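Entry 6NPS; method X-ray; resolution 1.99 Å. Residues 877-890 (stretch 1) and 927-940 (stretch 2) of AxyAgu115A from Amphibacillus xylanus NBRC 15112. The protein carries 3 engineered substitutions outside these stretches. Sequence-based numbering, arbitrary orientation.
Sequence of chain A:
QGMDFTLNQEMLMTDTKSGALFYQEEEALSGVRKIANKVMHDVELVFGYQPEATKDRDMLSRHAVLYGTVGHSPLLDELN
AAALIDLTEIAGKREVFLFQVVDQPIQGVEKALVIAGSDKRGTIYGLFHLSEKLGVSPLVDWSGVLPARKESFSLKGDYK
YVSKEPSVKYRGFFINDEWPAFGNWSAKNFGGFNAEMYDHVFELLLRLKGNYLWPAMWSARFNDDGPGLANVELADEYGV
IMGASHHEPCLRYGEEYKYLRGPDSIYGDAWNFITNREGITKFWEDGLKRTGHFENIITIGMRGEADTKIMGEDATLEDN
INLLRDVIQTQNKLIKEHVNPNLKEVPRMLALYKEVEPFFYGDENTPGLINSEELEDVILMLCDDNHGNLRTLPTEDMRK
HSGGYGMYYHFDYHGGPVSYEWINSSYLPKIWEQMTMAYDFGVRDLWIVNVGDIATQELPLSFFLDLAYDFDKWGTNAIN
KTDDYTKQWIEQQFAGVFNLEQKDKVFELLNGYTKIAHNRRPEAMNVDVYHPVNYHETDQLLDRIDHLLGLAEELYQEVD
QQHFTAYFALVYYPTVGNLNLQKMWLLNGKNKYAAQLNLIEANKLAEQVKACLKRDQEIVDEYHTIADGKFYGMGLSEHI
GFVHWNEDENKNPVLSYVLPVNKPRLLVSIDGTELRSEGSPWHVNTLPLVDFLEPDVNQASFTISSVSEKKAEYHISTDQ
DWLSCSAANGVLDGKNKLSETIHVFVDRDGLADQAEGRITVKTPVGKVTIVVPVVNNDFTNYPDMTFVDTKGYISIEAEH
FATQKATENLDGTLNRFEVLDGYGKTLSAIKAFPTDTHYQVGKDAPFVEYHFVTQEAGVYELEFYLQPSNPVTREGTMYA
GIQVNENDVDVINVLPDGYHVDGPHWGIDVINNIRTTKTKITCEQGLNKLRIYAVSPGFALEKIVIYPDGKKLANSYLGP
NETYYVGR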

# COMPACT_ATOMS: atom_id res chain seq x y z
N THR A 877 -25.44 22.99 -15.99
CA THR A 877 -26.28 22.17 -15.11
C THR A 877 -26.84 20.97 -15.87
O THR A 877 -26.89 20.95 -17.10
N MET A 878 -27.28 19.96 -15.12
CA MET A 878 -28.00 18.83 -15.73
C MET A 878 -28.98 18.25 -14.71
O MET A 878 -28.57 17.80 -13.64
N TYR A 879 -30.27 18.26 -15.04
CA TYR A 879 -31.30 17.88 -14.09
C TYR A 879 -32.01 16.59 -14.49
O TYR A 879 -32.09 16.26 -15.68
N ALA A 880 -32.52 15.87 -13.48
CA ALA A 880 -33.45 14.77 -13.69
C ALA A 880 -34.55 14.90 -12.64
O ALA A 880 -34.38 15.57 -11.62
N GLY A 881 -35.69 14.26 -12.89
CA GLY A 881 -36.80 14.27 -11.97
C GLY A 881 -36.88 12.93 -11.26
O GLY A 881 -36.75 11.88 -11.90
N ILE A 882 -37.08 12.97 -9.94
CA ILE A 882 -37.35 11.74 -9.20
C ILE A 882 -38.64 11.90 -8.40
O ILE A 882 -38.89 12.96 -7.81
N GLN A 883 -39.45 10.85 -8.39
CA GLN A 883 -40.64 10.83 -7.57
C GLN A 883 -40.75 9.48 -6.89
O GLN A 883 -40.70 8.44 -7.55
N VAL A 884 -40.90 9.52 -5.57
CA VAL A 884 -41.03 8.32 -4.75
C VAL A 884 -42.47 8.23 -4.28
O VAL A 884 -42.97 9.14 -3.61
N ASN A 885 -43.14 7.14 -4.66
CA ASN A 885 -44.54 6.89 -4.28
C ASN A 885 -45.37 8.09 -4.72
O ASN A 885 -45.31 8.47 -5.91
N GLU A 886 -46.14 8.72 -3.84
CA GLU A 886 -46.99 9.83 -4.24
C GLU A 886 -46.48 11.19 -3.80
O GLU A 886 -47.20 12.19 -3.93
N ASN A 887 -45.24 11.28 -3.32
CA ASN A 887 -44.70 12.55 -2.89
C ASN A 887 -44.47 13.47 -4.09
O ASN A 887 -44.64 13.08 -5.25
N ASP A 888 -44.10 14.71 -3.81
CA ASP A 888 -43.84 15.64 -4.89
C ASP A 888 -42.63 15.20 -5.70
O ASP A 888 -41.71 14.55 -5.19
N VAL A 889 -42.66 15.52 -7.00
CA VAL A 889 -41.49 15.33 -7.83
C VAL A 889 -40.38 16.23 -7.32
O VAL A 889 -40.62 17.37 -6.92
N ASP A 890 -39.16 15.71 -7.29
CA ASP A 890 -38.00 16.50 -6.92
C ASP A 890 -37.09 16.57 -8.13
O ASP A 890 -36.64 15.53 -8.63
N LEU A 927 -43.81 -2.31 -0.34
CA LEU A 927 -43.75 -1.97 -1.76
C LEU A 927 -43.64 -0.46 -1.98
O LEU A 927 -44.42 0.32 -1.42
N ASN A 928 -42.66 -0.04 -2.80
CA ASN A 928 -42.43 1.35 -3.15
C ASN A 928 -42.37 1.50 -4.67
O ASN A 928 -42.03 0.55 -5.39
N LYS A 929 -42.68 2.70 -5.15
CA LYS A 929 -42.54 3.07 -6.56
C LYS A 929 -41.55 4.22 -6.67
O LYS A 929 -41.57 5.14 -5.85
N LEU A 930 -40.68 4.16 -7.68
CA LEU A 930 -39.73 5.22 -7.99
C LEU A 930 -39.88 5.60 -9.46
O LEU A 930 -39.71 4.75 -10.33
N ARG A 931 -40.22 6.86 -9.73
CA ARG A 931 -40.29 7.36 -11.10
C ARG A 931 -39.09 8.24 -11.37
O ARG A 931 -38.78 9.13 -10.57
N ILE A 932 -38.42 8.01 -12.50
CA ILE A 932 -37.36 8.89 -12.97
C ILE A 932 -37.84 9.59 -14.24
O ILE A 932 -38.22 8.93 -15.22
N TYR A 933 -37.86 10.92 -14.20
CA TYR A 933 -38.29 11.73 -15.34
C TYR A 933 -37.07 12.32 -16.03
O TYR A 933 -36.14 12.81 -15.37
N ALA A 934 -37.10 12.34 -17.36
CA ALA A 934 -36.08 13.09 -18.08
C ALA A 934 -36.39 14.57 -18.01
O ALA A 934 -37.54 14.98 -18.13
N VAL A 935 -35.33 15.40 -17.86
CA VAL A 935 -35.48 16.85 -17.87
C VAL A 935 -34.43 17.45 -18.82
O VAL A 935 -34.75 17.78 -19.97
N SER A 936 -33.14 17.54 -18.36
CA SER A 936 -32.07 18.00 -19.21
C SER A 936 -31.65 16.92 -20.20
O SER A 936 -31.68 15.73 -19.88
N PRO A 937 -31.19 17.32 -21.38
CA PRO A 937 -30.49 16.39 -22.29
C PRO A 937 -29.17 15.89 -21.69
O PRO A 937 -28.59 16.51 -20.79
N GLY A 938 -28.65 14.80 -22.24
CA GLY A 938 -27.42 14.21 -21.76
C GLY A 938 -27.55 13.20 -20.62
O GLY A 938 -26.53 12.66 -20.16
N PHE A 939 -28.76 12.92 -20.16
CA PHE A 939 -29.00 12.02 -19.03
C PHE A 939 -29.10 10.59 -19.54
O PHE A 939 -30.07 10.23 -20.20
N ALA A 940 -28.07 9.78 -19.28
CA ALA A 940 -28.05 8.38 -19.70
C ALA A 940 -27.77 7.53 -18.46
O ALA A 940 -26.68 7.61 -17.87

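How does the contact begin, ahead of the regular strand pairing? Thr 877, with chi1 p, reaches stretch 2 through a water: water 1 lies 3.1 Å from Thr 877 OG1 and 3.1 Å from Ser 936 OG, hydrogen-bonded to both. Met 878 starts out sideways, but its t, t, m side chain brings its end nearer, so that SD lies 3.8 Å from Gly 938 O and CE 3.9 Å from Pro 937 O. Gly 938 leaves room for this methyl group; a CB there would sit 3.1 Å from Met 878 CE.

What joins Tyr 879 and Ala 880 to the irregular end of stretch 2? Ser 936, rotamer m, points toward stretch 1, and its OG accepts a hydrogen bond from Tyr 879 N at 2.7 Å; Ser 936 N returns one to Tyr 879 O at 3.2 Å. Water 2 also donates to Tyr 879 O (2.7 Å) and accepts from Val 935 N (2.8 Å), knitting the two backbones together. The ring of Tyr 879 (m) leads away, and its CB lies 4.0 Å from Val 935 CG1 (t). Ala 880 CB lies over one face of the Phe 939 ring, 3.7 Å from Phe 939 CE1, a CH-pi contact.

Why does the middle of the pairing draw so close? Gly 881 has no side chain, and its CA comes within 4.5 Å of Tyr 933 CA; an ideal CB would clash with Tyr 933 CB at 3.0 Å. Paired hydrogen bonds hold this antiparallel register, including Tyr 933 N to Gly 881 O at 2.7 Å. Ile 882 (p, t) shares a face with Val 884 (t) and Leu 930 (t, p): Leu 930 CD1 is 4.4 Å from Ile 882 CB and 4.1 Å from Val 884 CG2.

How are polar side chains used on the other face and at the turn? Gln 883 extends in t, t, and its OE1 accepts a hydrogen bond from Tyr 933 OH at 3.1 Å. Its NE2 donates to Asn 887 O at 3.0 Å, tying the strand to the type II' turn. Asn 885, rotamer m, uses both ends of its amide: OD1 accepts from Lys 929 N at 2.8 Å, and ND2 donates to Asn 928 OD1 at 2.8 Å. Beyond the turn, Val 889 (t) points toward stretch 2 and rests its CG2 4.1 Å from Tyr 933 CE1.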

# COMPACT_ATOMS: atom_id res chain seq x y z
CB THR A 877 -27.45 23.00 -14.53
OG1 THR A 877 -28.16 23.63 -15.61
CG2 THR A 877 -26.95 24.08 -13.59
CB MET A 878 -27.02 17.76 -16.22
CG MET A 878 -27.71 16.65 -16.99
SD MET A 878 -26.55 15.40 -17.57
CE MET A 878 -25.43 16.39 -18.58
CB TYR A 879 -32.34 18.99 -13.95
CG TYR A 879 -31.79 20.28 -13.40
CD1 TYR A 879 -31.52 21.36 -14.23
CD2 TYR A 879 -31.53 20.43 -12.04
CE1 TYR A 879 -31.00 22.55 -13.72
CE2 TYR A 879 -31.01 21.61 -11.52
CZ TYR A 879 -30.75 22.67 -12.37
OH TYR A 879 -30.24 23.85 -11.86
CB ALA A 880 -32.73 13.42 -13.62
CB ILE A 882 -36.21 11.30 -8.27
CG1 ILE A 882 -36.08 12.23 -7.07
CG2 ILE A 882 -34.88 11.18 -9.03
CD1 ILE A 882 -35.42 11.59 -5.86
CB GLN A 883 -41.88 11.10 -8.40
CG GLN A 883 -43.13 11.08 -7.58
CD GLN A 883 -44.34 11.33 -8.42
OE1 GLN A 883 -44.27 11.23 -9.65
NE2 GLN A 883 -45.45 11.67 -7.79
CB VAL A 884 -40.06 8.35 -3.56
CG1 VAL A 884 -40.31 7.17 -2.60
CG2 VAL A 884 -38.64 8.35 -4.07
CB ASN A 885 -44.59 6.56 -2.79
CG ASN A 885 -43.80 5.30 -2.43
OD1 ASN A 885 -43.86 4.29 -3.13
ND2 ASN A 885 -43.07 5.36 -1.31
CB GLU A 886 -48.42 9.61 -3.72
CG GLU A 886 -49.24 8.63 -4.58
CD GLU A 886 -49.12 8.84 -6.12
OE1 GLU A 886 -49.43 7.87 -6.85
OE2 GLU A 886 -48.75 9.94 -6.61
CB ASN A 887 -43.40 12.34 -2.12
CG ASN A 887 -43.53 11.29 -1.01
OD1 ASN A 887 -44.62 11.09 -0.47
ND2 ASN A 887 -42.44 10.61 -0.69
CB ASP A 888 -43.60 17.05 -4.35
CG ASP A 888 -44.83 17.64 -3.70
OD1 ASP A 888 -44.68 18.61 -2.93
OD2 ASP A 888 -45.94 17.13 -3.97
CB VAL A 889 -41.82 15.62 -9.31
CG1 VAL A 889 -40.62 15.31 -10.19
CG2 VAL A 889 -43.00 14.80 -9.75
CB ASP A 890 -37.27 15.91 -5.73
CG ASP A 890 -36.26 16.87 -5.13
OD1 ASP A 890 -36.40 18.09 -5.36
OD2 ASP A 890 -35.34 16.40 -4.44
CB LEU A 927 -44.98 -2.51 -2.47
CG LEU A 927 -45.13 -2.14 -3.95
CD1 LEU A 927 -43.97 -2.70 -4.72
CD2 LEU A 927 -46.48 -2.66 -4.50
CB ASN A 928 -41.10 1.90 -2.55
CG ASN A 928 -41.16 2.08 -1.04
OD1 ASN A 928 -41.47 3.17 -0.52
ND2 ASN A 928 -40.87 1.01 -0.31
CB LYS A 929 -43.87 3.54 -7.14
CG LYS A 929 -44.79 2.46 -7.66
CD LYS A 929 -46.26 2.92 -7.58
CE LYS A 929 -46.64 4.03 -8.59
NZ LYS A 929 -45.90 5.35 -8.52
CB LEU A 930 -38.28 4.79 -7.70
CG LEU A 930 -37.20 5.67 -8.36
CD1 LEU A 930 -37.08 7.05 -7.66
CD2 LEU A 930 -35.81 4.98 -8.44
CB ARG A 931 -41.57 8.16 -11.34
CG ARG A 931 -42.81 7.33 -11.28
CD ARG A 931 -44.09 8.12 -11.53
NE ARG A 931 -45.21 7.19 -11.56
CZ ARG A 931 -46.45 7.51 -11.87
NH1 ARG A 931 -46.76 8.76 -12.19
NH2 ARG A 931 -47.39 6.58 -11.87
CB ILE A 932 -36.06 8.12 -13.22
CG1 ILE A 932 -35.72 7.33 -11.95
CG2 ILE A 932 -34.96 9.06 -13.66
CD1 ILE A 932 -34.43 6.63 -12.04
CB TYR A 933 -39.20 12.89 -14.90
CG TYR A 933 -40.53 12.54 -14.31
CD1 TYR A 933 -40.66 12.14 -12.99
CD2 TYR A 933 -41.70 12.68 -15.07
CE1 TYR A 933 -41.91 11.85 -12.45
CE2 TYR A 933 -42.95 12.38 -14.53
CZ TYR A 933 -43.04 11.98 -13.22
OH TYR A 933 -44.28 11.70 -12.68
CB ALA A 934 -36.01 12.66 -19.54
CB VAL A 935 -35.38 17.43 -16.44
CG1 VAL A 935 -35.49 18.98 -16.42
CG2 VAL A 935 -36.44 16.78 -15.53
CB SER A 936 -30.83 18.40 -18.39
OG SER A 936 -31.18 19.31 -17.38
CB PRO A 937 -30.22 17.24 -23.53
CG PRO A 937 -31.17 18.45 -23.42
CD PRO A 937 -31.34 18.68 -21.95
CB PHE A 939 -30.26 12.46 -18.28
CG PHE A 939 -30.62 11.59 -17.10
CD1 PHE A 939 -29.97 11.72 -15.89
CD2 PHE A 939 -31.64 10.65 -17.21
CE1 PHE A 939 -30.31 10.90 -14.79
CE2 PHE A 939 -31.99 9.82 -16.12
CZ PHE A 939 -31.33 9.96 -14.91
CB ALA A 940 -27.02 8.13 -20.79
O HOH W 1 -30.12 22.19 -17.50
O HOH W 2 -32.73 14.45 -17.61